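Local coordinates for protein gamma-glutamyl-gamma-aminobutyraldehyde dehydrogenase (Burkholderia cenocepacia, PDB 4LIH) that probably oxidises aldehydes such as gamma-glutamyl-gamma-aminobutyraldehyde to carboxylic acids, using NAD(P)+ as the electron acceptor, at residues A170-W175 against I247-S252; G193-L198 against A222-V227; G276-N281 against G312-V317. All coordinates share one frame; numbering follows the deposited sequence.

In the fold
Interactions 1 and 2 share one sheet, whereas interaction 3 lies in another. Parallel strands 157-172 and 246-250 meet in interaction 1, and 195-199 and 225-227 in interaction 2; because 157-172 also pairs with 195-199, the two contacts touch, their centres about 15 Å apart. Along the chain, interaction 2 is nested within the loop closed by interaction 1. Their parallel strands and intervening helices are consistent with this family's Rossmann-like cofactor-binding domain. Interaction 3 follows in series, its centre about 23 Å from that of interaction 1 and 36 Å from that of interaction 2, in the sheet of the catalytic domain. Strand 270-274, between interactions 1 and 3 in sequence, ends at Glu274, the predicted active-site residue, where the chain passes between the sheets.

Interaction 1. Residues A170-W175 against I247-S252; sequences AAVVPW and IAFTGS
Ala170, Ala171 and Val172 run parallel to Ile247, Ala248 and Phe249, and three backbone hydrogen bonds join the strands. Ala248 forms two of them, its N donating to Ala170 O at 2.9 Å and its O accepting from Val172 N at 3.0 Å; the third runs from Thr250 N to Val172 O at 3.2 Å. CA-H...O contacts fill in between, the tightest from Ala171 CA to Ala248 O. The neighbouring residues turn their peptide groups outward: Ala171 bonds to strand 195-199 and Ile247 to strand 270-274, which makes both strands interior members of the parallel core of the mixed, Rossmann-like sheet expected of the cofactor-binding domain in this family.

Apolar packing is concentrated on the face bearing Ala170, Val172, Ile247 and Phe249. Val172 holds CG1 anti to its backbone N (chi1 179°), which sets that methyl against the edge of the Phe249 ring, 3.8 Å from CD1. Its other methyl, CG2, meets the tip of Ile247 at CD1, 4.1 Å away, while Ala170 CB lies against Ile247 CG1. Helix 253-266 covers Ile247 and Phe249 on this face.

Past the last bridge, side-chain packing takes over, with the Pro174 ring against Thr250. Pro174 brings CG to within 3.8 Å of Thr250 CG2 and lays CD against the Thr250 carbonyl. The Thr250 side chain also touches Glu274, the predicted active-site residue, so this end of the strand pair probably borders the catalytic pocket; a bound MES, probably a buffer molecule, lies about 5 Å from it. Thr250 CG2 stands anti to its backbone N, and OG1 is hydrogen-bonded to Lys185 NZ of helix 178-191.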
loop_
_atom_site.group_PDB
_atom_site.type_symbol
_atom_site.label_atom_id
_atom_site.label_comp_id
_atom_site.label_asym_id
_atom_site.label_seq_id
_atom_site.Cartn_x
_atom_site.Cartn_y
_atom_site.Cartn_z
ATOM N N ALA A 170 24.692 13.679 0.420
ATOM C CA ALA A 170 26.069 13.239 0.486
ATOM C C ALA A 170 26.054 11.750 0.745
ATOM O O ALA A 170 25.303 11.289 1.583
ATOM C CB ALA A 170 26.821 13.991 1.578
ATOM N N ALA A 171 26.830 11.007 -0.014
ATOM C CA ALA A 171 27.053 9.573 0.242
ATOM C C ALA A 171 28.538 9.246 0.418
ATOM O O ALA A 171 29.351 9.514 -0.470
ATOM C CB ALA A 171 26.477 8.783 -0.885
ATOM N N VAL A 172 28.876 8.652 1.560
ATOM C CA VAL A 172 30.226 8.238 1.886
ATOM C C VAL A 172 30.204 6.720 1.978
ATOM O O VAL A 172 29.483 6.162 2.814
ATOM C CB VAL A 172 30.665 8.831 3.240
ATOM C CG1 VAL A 172 32.077 8.377 3.619
ATOM C CG2 VAL A 172 30.537 10.355 3.240
ATOM N N VAL A 173 30.935 6.054 1.091
ATOM C CA VAL A 173 30.845 4.612 0.975
ATOM C C VAL A 173 32.184 3.919 1.143
ATOM O O VAL A 173 33.214 4.558 1.008
ATOM C CB VAL A 173 30.176 4.226 -0.361
ATOM C CG1 VAL A 173 28.767 4.797 -0.406
ATOM C CG2 VAL A 173 30.990 4.760 -1.504
ATOM N N PRO A 174 32.166 2.600 1.434
ATOM C CA PRO A 174 33.357 1.931 1.824
ATOM C C PRO A 174 34.029 1.270 0.630
ATOM O O PRO A 174 33.626 1.446 -0.504
ATOM C CB PRO A 174 32.833 0.899 2.839
ATOM C CG PRO A 174 31.573 0.491 2.277
ATOM C CD PRO A 174 31.044 1.639 1.406
ATOM N N TRP A 175 35.101 0.556 0.919
ATOM C CA TRP A 175 35.965 -0.051 -0.097
ATOM C C TRP A 175 35.699 -1.513 -0.336
ATOM O O TRP A 175 36.337 -2.117 -1.213
ATOM C CB TRP A 175 37.447 0.121 0.320
ATOM C CG TRP A 175 37.732 -0.291 1.786
ATOM C CD1 TRP A 175 37.853 0.560 2.852
ATOM C CD2 TRP A 175 37.925 -1.609 2.310
ATOM N NE1 TRP A 175 38.077 -0.144 3.997
ATOM C CE2 TRP A 175 38.140 -1.477 3.701
ATOM C CE3 TRP A 175 37.917 -2.889 1.753
ATOM C CZ2 TRP A 175 38.392 -2.577 4.534
ATOM C CZ3 TRP A 175 38.181 -3.995 2.582
ATOM C CH2 TRP A 175 38.400 -3.828 3.963
ATOM N N ILE A 247 22.947 12.829 4.775
ATOM C CA ILE A 247 24.186 12.109 4.588
ATOM C C ILE A 247 23.916 10.611 4.823
ATOM O O ILE A 247 23.363 10.243 5.871
ATOM C CB ILE A 247 25.364 12.635 5.473
ATOM C CG1 ILE A 247 26.645 11.886 5.105
ATOM C CG2 ILE A 247 25.061 12.458 6.969
ATOM C CD1 ILE A 247 27.924 12.591 5.472
ATOM N N ALA A 248 24.288 9.797 3.844
ATOM C CA ALA A 248 24.174 8.322 3.855
ATOM C C ALA A 248 25.569 7.701 3.851
ATOM O O ALA A 248 26.357 7.987 2.954
ATOM C CB ALA A 248 23.393 7.853 2.624
ATOM N N PHE A 249 25.868 6.866 4.865
ATOM C CA PHE A 249 27.199 6.340 5.142
ATOM C C PHE A 249 27.112 4.828 5.326
ATOM O O PHE A 249 26.159 4.300 5.897
ATOM C CB PHE A 249 27.752 7.013 6.415
ATOM C CG PHE A 249 29.018 6.395 6.970
ATOM C CD1 PHE A 249 30.234 6.785 6.514
ATOM C CD2 PHE A 249 28.969 5.458 7.996
ATOM C CE1 PHE A 249 31.400 6.250 7.012
ATOM C CE2 PHE A 249 30.125 4.922 8.517
ATOM C CZ PHE A 249 31.357 5.314 8.018
ATOM N N THR A 250 28.098 4.129 4.790
ATOM C CA THR A 250 28.311 2.728 5.086
ATOM C C THR A 250 29.754 2.645 5.468
ATOM O O THR A 250 30.587 3.174 4.741
ATOM C CB THR A 250 28.034 1.801 3.896
ATOM O OG1 THR A 250 26.664 1.931 3.493
ATOM C CG2 THR A 250 28.291 0.309 4.256
ATOM N N GLY A 251 30.050 1.982 6.600
ATOM C CA GLY A 251 31.407 1.947 7.159
ATOM C C GLY A 251 31.437 1.428 8.584
ATOM O O GLY A 251 30.537 0.720 8.986
ATOM N N SER A 252 32.476 1.782 9.330
ATOM C CA SER A 252 32.627 1.366 10.746
ATOM C C SER A 252 31.859 2.279 11.714
ATOM O O SER A 252 31.388 3.340 11.340
ATOM C CB SER A 252 34.097 1.376 11.153
ATOM O OG SER A 252 34.545 2.688 11.481
#

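Interaction 2. Residues G193-L198 against A222-V227; sequences GNSVVL and AGVFNV
The Phe225 ring meets Val196 at its edge: Val196 CB lies in the ring plane and Val196 CG1 approaches CD1 at 3.8 Å. Leu198 reaches the same ring from further along the strand, with CD2 3.7 Å from Phe225 CZ, and that methyl also touches Val227 CG2. Beyond the strand pair, Phe186 packs edge-to-face with Phe225, and Trp98 meets it with the ring planes at about 60°.

The second flat group, the Asn226 amide, lies on the other side of the sheet, where Val197 CG2 touches ND2. Its CG stands beside the backbone N (chi1 -46°), which brings ND2 back to Val196 O at 3.0 Å and to Gly223 O at 2.9 Å. Val196 O also accepts from Asn226 N at 2.9 Å, and these two donors approach from opposite faces of the carbonyl plane. Val196 N to Val224 O and Leu198 N to Asn226 O complete the parallel pairing within a beta-alpha-beta unit whose helix is 206-218.

ND2 thus joins Gly223 O, just before strand 225-227, to Val196 O of strand 195-199. With OD1 taking the Asp33 N-H, the buried amide's polar atoms are satisfied and its rotation is probably fixed.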
loop_
_atom_site.group_PDB
_atom_site.type_symbol
_atom_site.label_atom_id
_atom_site.label_comp_id
_atom_site.label_asym_id
_atom_site.label_seq_id
_atom_site.Cartn_x
_atom_site.Cartn_y
_atom_site.Cartn_z
ATOM N N GLY A 193 15.092 12.396 -7.332
ATOM C CA GLY A 193 15.229 13.794 -7.806
ATOM C C GLY A 193 16.319 14.562 -7.080
ATOM O O GLY A 193 16.655 15.687 -7.464
ATOM N N ASN A 194 16.951 13.943 -6.097
ATOM C CA ASN A 194 18.090 14.591 -5.431
ATOM C C ASN A 194 19.353 14.797 -6.274
ATOM O O ASN A 194 19.597 14.102 -7.266
ATOM C CB ASN A 194 18.450 13.847 -4.167
ATOM C CG ASN A 194 17.278 13.660 -3.261
ATOM O OD1 ASN A 194 16.834 14.599 -2.598
ATOM N ND2 ASN A 194 16.770 12.429 -3.196
ATOM N N SER A 195 20.131 15.809 -5.879
ATOM C CA SER A 195 21.526 15.941 -6.270
ATOM C C SER A 195 22.391 15.178 -5.286
ATOM O O SER A 195 22.098 15.129 -4.059
ATOM C CB SER A 195 21.921 17.397 -6.312
ATOM O OG SER A 195 21.208 18.012 -7.325
ATOM N N VAL A 196 23.418 14.553 -5.822
ATOM C CA VAL A 196 24.325 13.712 -5.043
ATOM C C VAL A 196 25.799 14.142 -5.127
ATOM O O VAL A 196 26.340 14.413 -6.216
ATOM C CB VAL A 196 24.174 12.242 -5.461
ATOM C CG1 VAL A 196 25.222 11.333 -4.783
ATOM C CG2 VAL A 196 22.772 11.778 -5.115
ATOM N N VAL A 197 26.426 14.177 -3.955
ATOM C CA VAL A 197 27.876 14.253 -3.822
ATOM C C VAL A 197 28.345 12.945 -3.176
ATOM O O VAL A 197 28.062 12.645 -2.004
ATOM C CB VAL A 197 28.290 15.487 -3.042
ATOM C CG1 VAL A 197 29.808 15.636 -3.059
ATOM C CG2 VAL A 197 27.624 16.727 -3.668
ATOM N N LEU A 198 29.032 12.147 -3.981
ATOM C CA LEU A 198 29.560 10.871 -3.538
ATOM C C LEU A 198 31.067 10.975 -3.195
ATOM O O LEU A 198 31.850 11.534 -3.958
ATOM C CB LEU A 198 29.355 9.838 -4.609
ATOM C CG LEU A 198 29.905 8.416 -4.451
ATOM C CD1 LEU A 198 29.058 7.661 -3.493
ATOM C CD2 LEU A 198 29.869 7.754 -5.828
ATOM N N ALA A 222 24.726 18.413 -15.188
ATOM C CA ALA A 222 25.879 18.906 -14.460
ATOM C C ALA A 222 25.459 19.233 -13.039
ATOM O O ALA A 222 24.427 19.906 -12.792
ATOM C CB ALA A 222 26.445 20.142 -15.113
ATOM N N GLY A 223 26.239 18.721 -12.104
ATOM C CA GLY A 223 26.010 18.995 -10.705
ATOM C C GLY A 223 25.105 18.032 -9.959
ATOM O O GLY A 223 25.090 18.037 -8.731
ATOM N N VAL A 224 24.369 17.200 -10.683
ATOM C CA VAL A 224 23.393 16.282 -10.072
ATOM C C VAL A 224 24.072 15.025 -9.491
ATOM O O VAL A 224 23.589 14.439 -8.473
ATOM C CB VAL A 224 22.294 15.971 -11.089
ATOM C CG1 VAL A 224 21.428 14.798 -10.601
ATOM C CG2 VAL A 224 21.457 17.223 -11.358
ATOM N N PHE A 225 25.212 14.654 -10.108
ATOM C CA PHE A 225 26.030 13.545 -9.631
ATOM C C PHE A 225 27.510 13.926 -9.715
ATOM O O PHE A 225 28.028 14.139 -10.796
ATOM C CB PHE A 225 25.719 12.225 -10.347
ATOM C CG PHE A 225 26.433 11.016 -9.746
ATOM C CD1 PHE A 225 26.242 10.623 -8.420
ATOM C CD2 PHE A 225 27.321 10.290 -10.518
ATOM C CE1 PHE A 225 26.913 9.508 -7.916
ATOM C CE2 PHE A 225 28.015 9.225 -10.021
ATOM C CZ PHE A 225 27.808 8.816 -8.705
ATOM N N ASN A 226 28.117 14.113 -8.544
ATOM C CA ASN A 226 29.516 14.525 -8.372
ATOM C C ASN A 226 30.248 13.477 -7.532
ATOM O O ASN A 226 29.676 12.908 -6.587
ATOM C CB ASN A 226 29.595 15.831 -7.604
ATOM C CG ASN A 226 28.615 16.873 -8.100
ATOM O OD1 ASN A 226 28.877 17.575 -9.078
ATOM N ND2 ASN A 226 27.435 16.917 -7.477
ATOM N N VAL A 227 31.528 13.250 -7.856
ATOM C CA VAL A 227 32.370 12.307 -7.129
ATOM C C VAL A 227 33.634 13.065 -6.676
ATOM O O VAL A 227 34.315 13.741 -7.498
ATOM C CB VAL A 227 32.712 11.053 -7.990
ATOM C CG1 VAL A 227 33.757 10.160 -7.313
ATOM C CG2 VAL A 227 31.436 10.252 -8.295
#

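Interaction 3. Residues G276-N281 against G312-V317; sequences GGKSPN and GSRLLV
Arg314 turns its guanidinium side-on to Lys278, so that NE and NH2 both grip one backbone atom: Lys278 O receives NE at 2.9 Å and NH2 at 3.1 Å and lies close to the guanidinium plane. The NH2 bond is the more direct along the carbonyl, whereas NE comes in tilted from its plane. A bend at chi3 (-68°) swings the group round to this position. Pro280 lies alongside, pointing the same way, and places CB over one guanidinium face, off toward the rim, while its CD nears NH2.

The aliphatic part of Lys278 runs across the Arg314 side chain, CG packing on CD, and continues past Ser313, whose OG is 3.3 Å from Lys278 CE. A bend at chi2 carries the chain there. Lys278 NZ and Arg314 NE stay 6.7 Å apart, not in contact. NZ donates to a water and to Ile402 O and Glu405 O, and the carbonyls around each group probably ease the like charges. Another water links Gly277 O to Ser313 OG.

On the other face of the sheet Asn281 and Leu315 stand side by side, with Leu315 CD1 3.6 Å from Asn281 ND2. A water joins ND2 to Gly312 O, and OD1 accepts from Trp439 NE1. The backbones pair through Asn281 N to Arg314 O (2.8 Å) and Leu316 N to Asn281 O (2.9 Å); Ser279 O receives only weak bonds from Ser313 N and Arg314 N.

The two strands belong to a beta-alpha-beta unit whose helix, 290-302, covers Asn281 and Leu315; strands 435-439 and 411-417 flank the pair, and Arg314 also bonds to the carbonyls of Ile426 and Ala427 in helix 420-428.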
loop_
_atom_site.group_PDB
_atom_site.type_symbol
_atom_site.label_atom_id
_atom_site.label_comp_id
_atom_site.label_asym_id
_atom_site.label_seq_id
_atom_site.Cartn_x
_atom_site.Cartn_y
_atom_site.Cartn_z
ATOM N N GLY A 276 28.696 -2.228 10.784
ATOM C CA GLY A 276 29.220 -3.594 10.803
ATOM C C GLY A 276 28.280 -4.600 11.464
ATOM O O GLY A 276 27.134 -4.261 11.844
ATOM N N GLY A 277 28.768 -5.822 11.599
ATOM C CA GLY A 277 27.958 -6.924 12.125
ATOM C C GLY A 277 28.822 -8.023 12.711
ATOM O O GLY A 277 30.043 -7.958 12.605
ATOM N N LYS A 278 28.162 -8.973 13.389
ATOM C CA LYS A 278 28.785 -10.210 13.851
ATOM C C LYS A 278 27.664 -11.225 13.727
ATOM O O LYS A 278 27.201 -11.773 14.712
ATOM C CB LYS A 278 29.305 -10.131 15.282
ATOM C CG LYS A 278 30.230 -11.278 15.641
ATOM C CD LYS A 278 31.627 -11.052 15.071
ATOM C CE LYS A 278 32.484 -12.299 14.943
ATOM N NZ LYS A 278 33.898 -11.951 14.592
ATOM N N SER A 279 27.255 -11.406 12.468
ATOM C CA SER A 279 25.998 -12.078 12.136
ATOM C C SER A 279 26.084 -13.581 12.431
ATOM O O SER A 279 27.012 -14.232 11.983
ATOM C CB SER A 279 25.673 -11.891 10.654
ATOM O OG SER A 279 25.510 -10.518 10.367
ATOM N N PRO A 280 25.084 -14.135 13.113
ATOM C CA PRO A 280 25.092 -15.576 13.438
ATOM C C PRO A 280 24.349 -16.414 12.395
ATOM O O PRO A 280 23.333 -15.976 11.849
ATOM C CB PRO A 280 24.359 -15.602 14.763
ATOM C CG PRO A 280 23.290 -14.556 14.526
ATOM C CD PRO A 280 24.081 -13.421 13.924
ATOM N N ASN A 281 24.909 -17.586 12.102
ATOM C CA ASN A 281 24.422 -18.544 11.119
ATOM C C ASN A 281 24.187 -19.858 11.860
ATOM O O ASN A 281 25.138 -20.536 12.208
ATOM C CB ASN A 281 25.486 -18.692 10.038
ATOM C CG ASN A 281 25.060 -19.555 8.854
ATOM O OD1 ASN A 281 23.879 -19.914 8.630
ATOM N ND2 ASN A 281 26.062 -19.931 8.099
ATOM N N GLY A 312 28.736 -14.111 7.762
ATOM C CA GLY A 312 28.252 -15.125 8.727
ATOM C C GLY A 312 29.453 -15.550 9.587
ATOM O O GLY A 312 29.961 -16.637 9.449
ATOM N N SER A 313 29.863 -14.667 10.492
ATOM C CA SER A 313 31.155 -14.812 11.185
ATOM C C SER A 313 31.038 -15.617 12.458
ATOM O O SER A 313 32.055 -15.959 13.072
ATOM C CB SER A 313 31.730 -13.439 11.502
ATOM O OG SER A 313 30.758 -12.644 12.140
ATOM N N ARG A 314 29.799 -15.908 12.882
ATOM C CA ARG A 314 29.585 -16.833 13.993
ATOM C C ARG A 314 28.719 -17.941 13.409
ATOM O O ARG A 314 27.570 -17.678 13.014
ATOM C CB ARG A 314 28.875 -16.188 15.208
ATOM C CG ARG A 314 29.635 -15.080 15.831
ATOM C CD ARG A 314 28.985 -14.469 17.057
ATOM N NE ARG A 314 27.778 -13.748 16.763
ATOM C CZ ARG A 314 26.673 -13.692 17.531
ATOM N NH1 ARG A 314 26.567 -14.339 18.677
ATOM N NH2 ARG A 314 25.645 -12.963 17.132
ATOM N N LEU A 315 29.307 -19.131 13.265
ATOM C CA LEU A 315 28.565 -20.341 12.895
ATOM C C LEU A 315 28.212 -21.102 14.150
ATOM O O LEU A 315 29.075 -21.647 14.836
ATOM C CB LEU A 315 29.384 -21.228 11.966
ATOM C CG LEU A 315 28.612 -22.478 11.546
ATOM C CD1 LEU A 315 27.723 -22.159 10.366
ATOM C CD2 LEU A 315 29.525 -23.663 11.269
ATOM N N LEU A 316 26.924 -21.103 14.458
ATOM C CA LEU A 316 26.386 -21.784 15.604
ATOM C C LEU A 316 25.863 -23.125 15.100
ATOM O O LEU A 316 24.960 -23.161 14.244
ATOM C CB LEU A 316 25.233 -20.995 16.190
ATOM C CG LEU A 316 25.527 -19.861 17.162
ATOM C CD1 LEU A 316 26.529 -18.876 16.629
ATOM C CD2 LEU A 316 24.257 -19.113 17.583
ATOM N N VAL A 317 26.405 -24.211 15.633
ATOM C CA VAL A 317 26.079 -25.550 15.153
ATOM C C VAL A 317 25.703 -26.472 16.303
ATOM O O VAL A 317 26.345 -26.482 17.332
ATOM C CB VAL A 317 27.254 -26.141 14.356
ATOM C CG1 VAL A 317 28.507 -26.222 15.190
ATOM C CG2 VAL A 317 26.891 -27.495 13.776
HETATM O O HOH W 1 31.442 -9.922 11.291
HETATM O O HOH W 2 34.515 -14.679 13.527
HETATM O O HOH W 3 29.086 -19.012 8.257
#